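Local structure of arylamine n-acetyltransferase (1W5R) at residues A[248-251]-A[252-256]; A[242-245]-A[246-249]; A[269-272]-A[273-276]; A[30-33]-A[34-38]. The protein catalyses the transfer of an acetyl group, with acetyl-coenzyme A as the usual donor in this family, to arylamines. The protein carries 1 engineered substitution. All blocks are in the same frame, centred on the assembly; numbering follows the deposited sequence.

Contact 1: residues A[248-251]-A[252-256]; sequences VLDA and IVNRF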
# COMPACT_ATOMS: atom_id res chain seq x y z
N VAL A 248 1.07 12.41 7.77
CA VAL A 248 2.51 12.32 7.54
C VAL A 248 3.24 12.32 8.89
O VAL A 248 4.06 11.44 9.15
CB VAL A 248 3.04 13.44 6.61
CG1 VAL A 248 4.57 13.40 6.53
CG2 VAL A 248 2.45 13.30 5.21
N LEU A 249 2.89 13.27 9.75
CA LEU A 249 3.45 13.31 11.10
C LEU A 249 3.17 12.06 11.92
O LEU A 249 4.05 11.58 12.65
CB LEU A 249 3.01 14.58 11.84
CG LEU A 249 3.99 15.74 11.81
CD1 LEU A 249 4.02 16.42 10.46
CD2 LEU A 249 3.66 16.74 12.91
N ASP A 250 1.96 11.50 11.80
CA ASP A 250 1.67 10.23 12.46
C ASP A 250 2.59 9.11 11.97
O ASP A 250 3.08 8.32 12.77
CB ASP A 250 0.21 9.81 12.31
CG ASP A 250 -0.04 8.38 12.80
OD1 ASP A 250 -0.26 7.49 11.94
OD2 ASP A 250 0.03 8.12 14.03
N ALA A 251 2.83 9.06 10.65
CA ALA A 251 3.73 8.06 10.07
C ALA A 251 5.15 8.26 10.61
O ALA A 251 5.81 7.30 11.01
CB ALA A 251 3.71 8.13 8.55
N ILE A 252 5.59 9.52 10.65
CA ILE A 252 6.92 9.85 11.14
C ILE A 252 7.14 9.32 12.57
O ILE A 252 8.14 8.69 12.87
CB ILE A 252 7.17 11.37 11.04
CG1 ILE A 252 7.37 11.79 9.58
CG2 ILE A 252 8.37 11.80 11.90
CD1 ILE A 252 7.41 13.30 9.37
N VAL A 253 6.15 9.55 13.43
CA VAL A 253 6.27 9.16 14.84
C VAL A 253 6.08 7.65 15.05
O VAL A 253 6.87 7.01 15.76
CB VAL A 253 5.26 9.95 15.71
CG1 VAL A 253 5.36 9.54 17.18
CG2 VAL A 253 5.51 11.43 15.58
N ASN A 254 5.05 7.09 14.43
CA ASN A 254 4.61 5.73 14.74
C ASN A 254 5.03 4.63 13.76
O ASN A 254 5.19 3.47 14.16
CB ASN A 254 3.10 5.72 14.98
CG ASN A 254 2.70 6.57 16.18
OD1 ASN A 254 2.00 7.56 16.05
ND2 ASN A 254 3.20 6.19 17.36
N ARG A 255 5.21 4.98 12.49
CA ARG A 255 5.80 4.06 11.53
C ARG A 255 7.33 4.10 11.63
O ARG A 255 7.99 3.06 11.67
CB ARG A 255 5.37 4.38 10.10
CG ARG A 255 3.96 3.93 9.69
CD ARG A 255 3.81 4.14 8.18
NE ARG A 255 2.60 3.55 7.62
CZ ARG A 255 2.56 2.43 6.90
NH1 ARG A 255 3.68 1.74 6.65
NH2 ARG A 255 1.41 1.99 6.43
N PHE A 256 7.89 5.31 11.65
CA PHE A 256 9.35 5.47 11.56
C PHE A 256 10.06 5.64 12.90
O PHE A 256 11.30 5.66 12.96
CB PHE A 256 9.69 6.61 10.59
CG PHE A 256 9.38 6.30 9.15
CD1 PHE A 256 8.29 6.87 8.51
CD2 PHE A 256 10.20 5.43 8.43
CE1 PHE A 256 8.01 6.59 7.16
CE2 PHE A 256 9.93 5.13 7.10
CZ PHE A 256 8.83 5.71 6.46
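Ala-251 O is shared by two backbone donors, Arg-255 N at 2.8 Å and Phe-256 N at 2.9 Å, and so illustrates how a helix can widen locally. The bond from Phe-256 is the straighter, with an N-H...O angle of 150° against 133° for Arg-255. The turn before is regular, for Ile-252 N reaches Val-248 O at 2.9 Å and Val-253 N and Asn-254 N likewise find Leu-249 O and Asp-250 O. The change from a four-residue to a five-residue step makes a pi-type turn at 252-255 of helix 245-255, which lies against the five-stranded antiparallel sheet, with Arg-255 and Phe-256 reaching Tyr-222 of strand 220-225.

One apolar pair follows the four-residue spacing. Val-248 holds CG1 anti to its backbone N (chi1 174°), and that methyl meets CD1 of Ile-252 at 4.0 Å as the two side chains cross obliquely. CD of the extended Arg-255 chain passes CB of Ala-251 at 4.0 Å. Two other groups approach carbonyl oxygens: Val-253 sets its CG2 methyl 3.3 Å from Leu-249 O, and Phe-256 brings ring atom CD1 within 3.5 Å of Ala-251 O. Val-248, which is buried, also packs on Val-272 of helix 268-274; the exposed Arg-255 touches Arg-233 of the second subunit.

Contact 2: residues A[242-245]-A[246-249]; sequences FDSA and AQVL
Gln-247 packs back on Phe-242 and Ser-244, and its side chain can be traced outward atom by atom. CB lies 3.6 Å from CD2 of Phe-242 and 3.8 Å from Ser-244 O. At chi2 the chain bends (83°), which swings the amide toward the start of the helix, with CD 3.5 Å from Ser-244 OG. At the tip NE2 stands 3.6 Å from CB of Asp-243. Its approach to Ser-244 OG is unusually short and poorly angled, so a bond there is doubtful as modelled.

Ser-244 is the N-cap of helix 245-255, and its OG accepts a weak bond from Ala-246 N at 3.4 Å. Gln-247 falls on the position whose side chain, in a capping box, would accept from the N-cap amide; here NE2 and Ser-244 N face one another as two donors, and the box is not closed. Further in, Leu-249 N gives a nearly straight bond to Ala-245 O (2.8 Å, 172°).

The side chains of Phe-242 and Gln-247 run antiparallel past one another, their flat groups 23° from parallel but not stacked, while Phe-242 CB touches Val-248 CG2 at 3.9 Å. Phe-242 joins a beta ladder with a strand of the second subunit, whose Arg-173 forms a salt bridge with Asp-243 OD1.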
# COMPACT_ATOMS: atom_id res chain seq x y z
N PHE A 242 -0.72 9.90 1.68
CA PHE A 242 -1.36 10.55 2.81
C PHE A 242 -2.12 11.79 2.40
O PHE A 242 -1.74 12.51 1.47
CB PHE A 242 -0.29 10.88 3.87
CG PHE A 242 0.32 9.65 4.48
CD1 PHE A 242 1.67 9.33 4.27
CD2 PHE A 242 -0.46 8.78 5.24
CE1 PHE A 242 2.22 8.18 4.83
CE2 PHE A 242 0.09 7.63 5.81
CZ PHE A 242 1.43 7.33 5.60
N ASP A 243 -3.25 12.02 3.08
CA ASP A 243 -4.13 13.12 2.76
C ASP A 243 -3.54 14.48 3.10
O ASP A 243 -3.71 15.43 2.33
CB ASP A 243 -5.46 12.97 3.51
CG ASP A 243 -6.43 12.05 2.80
OD1 ASP A 243 -6.12 11.55 1.69
OD2 ASP A 243 -7.53 11.85 3.36
N SER A 244 -2.85 14.56 4.24
CA SER A 244 -2.42 15.83 4.84
C SER A 244 -1.15 15.66 5.69
O SER A 244 -0.70 14.54 5.95
CB SER A 244 -3.53 16.41 5.73
OG SER A 244 -3.61 15.69 6.96
N ALA A 245 -0.63 16.79 6.18
CA ALA A 245 0.52 16.79 7.09
C ALA A 245 0.31 16.00 8.39
O ALA A 245 1.25 15.39 8.89
CB ALA A 245 0.96 18.22 7.38
N ALA A 246 -0.91 15.99 8.95
CA ALA A 246 -1.13 15.23 10.19
C ALA A 246 -0.86 13.74 10.05
O ALA A 246 -0.27 13.13 10.96
CB ALA A 246 -2.54 15.46 10.77
N GLN A 247 -1.31 13.14 8.94
CA GLN A 247 -1.09 11.72 8.68
C GLN A 247 0.40 11.46 8.44
O GLN A 247 0.92 10.44 8.87
CB GLN A 247 -1.90 11.23 7.47
CG GLN A 247 -3.39 11.03 7.73
CD GLN A 247 -4.19 12.31 7.61
OE1 GLN A 247 -5.16 12.52 8.35
NE2 GLN A 247 -3.81 13.18 6.68
N VAL A 248 1.07 12.41 7.77
CA VAL A 248 2.51 12.32 7.54
C VAL A 248 3.24 12.32 8.89
O VAL A 248 4.06 11.44 9.15
CB VAL A 248 3.04 13.44 6.61
CG1 VAL A 248 4.57 13.40 6.53
CG2 VAL A 248 2.45 13.30 5.21
N LEU A 249 2.89 13.27 9.75
CA LEU A 249 3.45 13.31 11.10
C LEU A 249 3.17 12.06 11.92
O LEU A 249 4.05 11.58 12.65
CB LEU A 249 3.01 14.58 11.84
CG LEU A 249 3.99 15.74 11.81
CD1 LEU A 249 4.02 16.42 10.46
CD2 LEU A 249 3.66 16.74 12.91

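Contact 3: residues A[269-272]-A[273-276]; sequences QARV and AEVL
The last turn of the C-terminal helix 268-274 carries a salt bridge of three-residue spacing between Arg-271 and Glu-274, a common way for a surface helix to pair its charges. NH1 of Arg-271 reaches OE1 of Glu-274 at 2.9 Å, meeting the oxygen nearly along its C-O bond; OE1 in turn lies 19° out of the guanidinium plane. The two flat groups are turned 84° apart, so a single nitrogen and a single oxygen do the work. Because the arginine chain bends at chi2 (55°), its end turns toward the following residues, and CD also comes within 3.3 Å of that same OE1. Val-275 then covers one face of the guanidinium, its CG1 standing 3.7 Å above the plane toward the rim.

In the backbone the helix loses its regularity step by step. Ala-273 N makes an ordinary bond to Gln-269 O at 3.0 Å, but Glu-274 N divides itself weakly between Ala-270 O and Arg-271 O. Val-275 N turns to Val-272 O at 3.1 Å, a three-residue step, and approaches from well above the carbonyl plane. Leu-276 lays CD2 3.6 Å from that carbonyl oxygen.

Arg-271 NE is bound by Leu-47 O at the end of helix 44-47, Val-272 packs on Val-248 and Leu-249 of helix 245-255, and Leu-276 bonds through its backbone to Arg-227, in the turn between strands 220-225 and 228-233.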
# COMPACT_ATOMS: atom_id res chain seq x y z
N GLN A 269 4.41 20.65 11.62
CA GLN A 269 3.25 20.27 10.84
C GLN A 269 3.04 21.23 9.67
O GLN A 269 2.79 20.78 8.55
CB GLN A 269 1.99 20.17 11.71
CG GLN A 269 0.90 19.29 11.10
CD GLN A 269 -0.40 19.32 11.87
OE1 GLN A 269 -0.73 18.38 12.59
NE2 GLN A 269 -1.15 20.41 11.73
N ALA A 270 3.18 22.53 9.91
CA ALA A 270 3.03 23.54 8.87
C ALA A 270 4.11 23.45 7.79
O ALA A 270 3.84 23.66 6.62
CB ALA A 270 2.99 24.96 9.46
N ARG A 271 5.34 23.12 8.18
CA ARG A 271 6.40 23.02 7.19
C ARG A 271 6.24 21.76 6.35
O ARG A 271 6.48 21.77 5.14
CB ARG A 271 7.77 23.04 7.88
CG ARG A 271 8.96 22.86 6.95
CD ARG A 271 9.02 23.88 5.80
NE ARG A 271 10.25 23.69 5.03
CZ ARG A 271 10.42 23.97 3.75
NH1 ARG A 271 9.41 24.47 3.01
NH2 ARG A 271 11.60 23.73 3.18
N VAL A 272 5.86 20.67 7.00
CA VAL A 272 5.56 19.43 6.28
C VAL A 272 4.43 19.66 5.26
O VAL A 272 4.48 19.16 4.14
CB VAL A 272 5.26 18.29 7.26
CG1 VAL A 272 4.70 17.07 6.55
CG2 VAL A 272 6.53 17.92 7.99
N ALA A 273 3.43 20.47 5.64
CA ALA A 273 2.36 20.80 4.70
C ALA A 273 2.88 21.41 3.40
O ALA A 273 2.42 21.07 2.32
CB ALA A 273 1.34 21.71 5.35
N GLU A 274 3.89 22.28 3.51
CA GLU A 274 4.48 22.97 2.34
C GLU A 274 5.14 22.01 1.35
O GLU A 274 5.24 22.32 0.16
CB GLU A 274 5.52 24.00 2.78
CG GLU A 274 4.91 25.21 3.46
CD GLU A 274 5.93 26.23 3.93
OE1 GLU A 274 7.14 25.94 3.98
OE2 GLU A 274 5.49 27.36 4.25
N VAL A 275 5.59 20.86 1.85
CA VAL A 275 6.40 19.95 1.04
C VAL A 275 5.72 18.59 0.77
O VAL A 275 6.39 17.62 0.43
CB VAL A 275 7.83 19.75 1.65
CG1 VAL A 275 8.55 21.08 1.71
CG2 VAL A 275 7.77 19.10 3.01
N LEU A 276 4.40 18.52 0.88
CA LEU A 276 3.71 17.26 0.62
C LEU A 276 4.03 16.75 -0.78
O LEU A 276 4.14 15.54 -1.00
CB LEU A 276 2.20 17.44 0.77
CG LEU A 276 1.69 17.76 2.18
CD1 LEU A 276 0.17 17.89 2.13
CD2 LEU A 276 2.08 16.71 3.21

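Contact 4: residues A[30-33]-A[34-38]; sequences AIVA and AHNRS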
# COMPACT_ATOMS: atom_id res chain seq x y z
N ALA A 30 25.69 -8.20 11.08
CA ALA A 30 24.66 -8.04 12.11
C ALA A 30 24.40 -6.58 12.44
O ALA A 30 23.25 -6.17 12.60
CB ALA A 30 25.03 -8.82 13.38
N ILE A 31 25.48 -5.80 12.55
CA ILE A 31 25.34 -4.37 12.88
C ILE A 31 24.63 -3.61 11.75
O ILE A 31 23.73 -2.83 12.02
CB ILE A 31 26.70 -3.74 13.22
CG1 ILE A 31 27.18 -4.26 14.58
CG2 ILE A 31 26.61 -2.20 13.23
CD1 ILE A 31 28.49 -3.66 15.05
N VAL A 32 25.03 -3.85 10.50
CA VAL A 32 24.37 -3.17 9.36
C VAL A 32 22.86 -3.48 9.37
O VAL A 32 22.04 -2.58 9.24
CB VAL A 32 25.03 -3.58 8.01
CG1 VAL A 32 24.18 -3.14 6.79
CG2 VAL A 32 26.44 -3.01 7.89
N ALA A 33 22.50 -4.75 9.55
CA ALA A 33 21.09 -5.13 9.56
C ALA A 33 20.32 -4.48 10.71
O ALA A 33 19.19 -4.03 10.55
CB ALA A 33 20.95 -6.66 9.60
N ALA A 34 20.94 -4.44 11.89
CA ALA A 34 20.28 -3.86 13.05
C ALA A 34 20.13 -2.34 12.91
O ALA A 34 19.07 -1.77 13.22
CB ALA A 34 21.07 -4.20 14.32
N HIS A 35 21.18 -1.70 12.41
CA HIS A 35 21.14 -0.27 12.14
C HIS A 35 20.04 0.05 11.11
O HIS A 35 19.22 0.97 11.32
CB HIS A 35 22.52 0.20 11.68
CG HIS A 35 22.67 1.68 11.55
ND1 HIS A 35 23.60 2.39 12.29
CD2 HIS A 35 22.05 2.59 10.76
CE1 HIS A 35 23.53 3.67 11.96
NE2 HIS A 35 22.60 3.82 11.03
N ASN A 36 19.99 -0.74 10.03
CA ASN A 36 19.00 -0.55 8.97
C ASN A 36 17.58 -0.47 9.52
O ASN A 36 16.78 0.36 9.08
CB ASN A 36 19.02 -1.74 8.00
CG ASN A 36 20.15 -1.69 6.97
OD1 ASN A 36 20.74 -0.64 6.64
ND2 ASN A 36 20.44 -2.85 6.42
N ARG A 37 17.24 -1.38 10.44
CA ARG A 37 15.87 -1.46 10.92
C ARG A 37 15.55 -0.54 12.08
O ARG A 37 14.38 -0.37 12.42
CB ARG A 37 15.46 -2.90 11.29
CG ARG A 37 16.11 -3.46 12.56
CD ARG A 37 15.62 -4.86 12.88
NE ARG A 37 16.09 -5.85 11.91
CZ ARG A 37 17.20 -6.58 12.04
NH1 ARG A 37 17.51 -7.47 11.10
NH2 ARG A 37 18.01 -6.42 13.09
N SER A 38 16.59 0.01 12.71
CA SER A 38 16.42 0.75 13.98
C SER A 38 16.53 2.27 13.92
O SER A 38 15.86 2.96 14.70
CB SER A 38 17.44 0.25 15.01
OG SER A 38 17.32 -1.14 15.26
O HOH W 1 21.05 -7.75 13.25
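His-35 N bonds to Ile-31 O at 2.8 Å and almost straight (168°), one of four consecutive backbone bonds in the closing turns of helix 25-38; Asn-36 N follows to Val-32 O at 2.9 Å, and the last, Arg-37 N to Ala-33 O, lengthens to 3.3 Å. Ser-38 OG donates to Ala-34 O, folding the last side chain back on the helix. Arg-37 also folds back: CG sits between the backbone N and the carbonyl carbon (chi1 71°), and a further bend at chi3 lays the guanidinium flat over Ala-33 O, which lies 3.5 Å from its plane beneath the centre. A water at the guanidinium edge donates to Ala-30 O at 2.8 Å and weakly accepts from Arg-37 NH2, while NH1 forms a salt bridge with Asp-218.

Packing between side chains is slight. NH1 of Arg-37 passes CB of Ala-33 at 3.8 Å, and Val-32 and Asn-36 lie side by side pointing the same way.

His-35 bonds through ND1 to Tyr-11 OH of helix 8-14 and through NE2 to His-76 ND1 of helix 73-87, on which Ile-31 also packs, and Asn-36 joins strand 212-216 by a backbone bond to Val-216.

How the contacts relate
Contacts 1, 2 and 3 form one cluster and contact 4 stands apart. Contacts 1 and 2 share Val-248 and Leu-249, and Ala-251 CB meets Phe-242 CZ at 3.8 Å. Contact 3 closes on both: Val-272 CG1 lies 3.7 Å from Val-248 CG1, and Ala-245 CB is 3.4 Å from Gln-269 O. The centre of contact 4 is about 20 Å from that of contact 1 and about 30 Å from that of contact 3. The helix of contact 4 packs on helix 73-87, which begins at the engineered glutamine that probably replaces the catalytic cysteine of the family's Cys-His-Asp triad. Contacts 1 and 2 instead reach the second subunit.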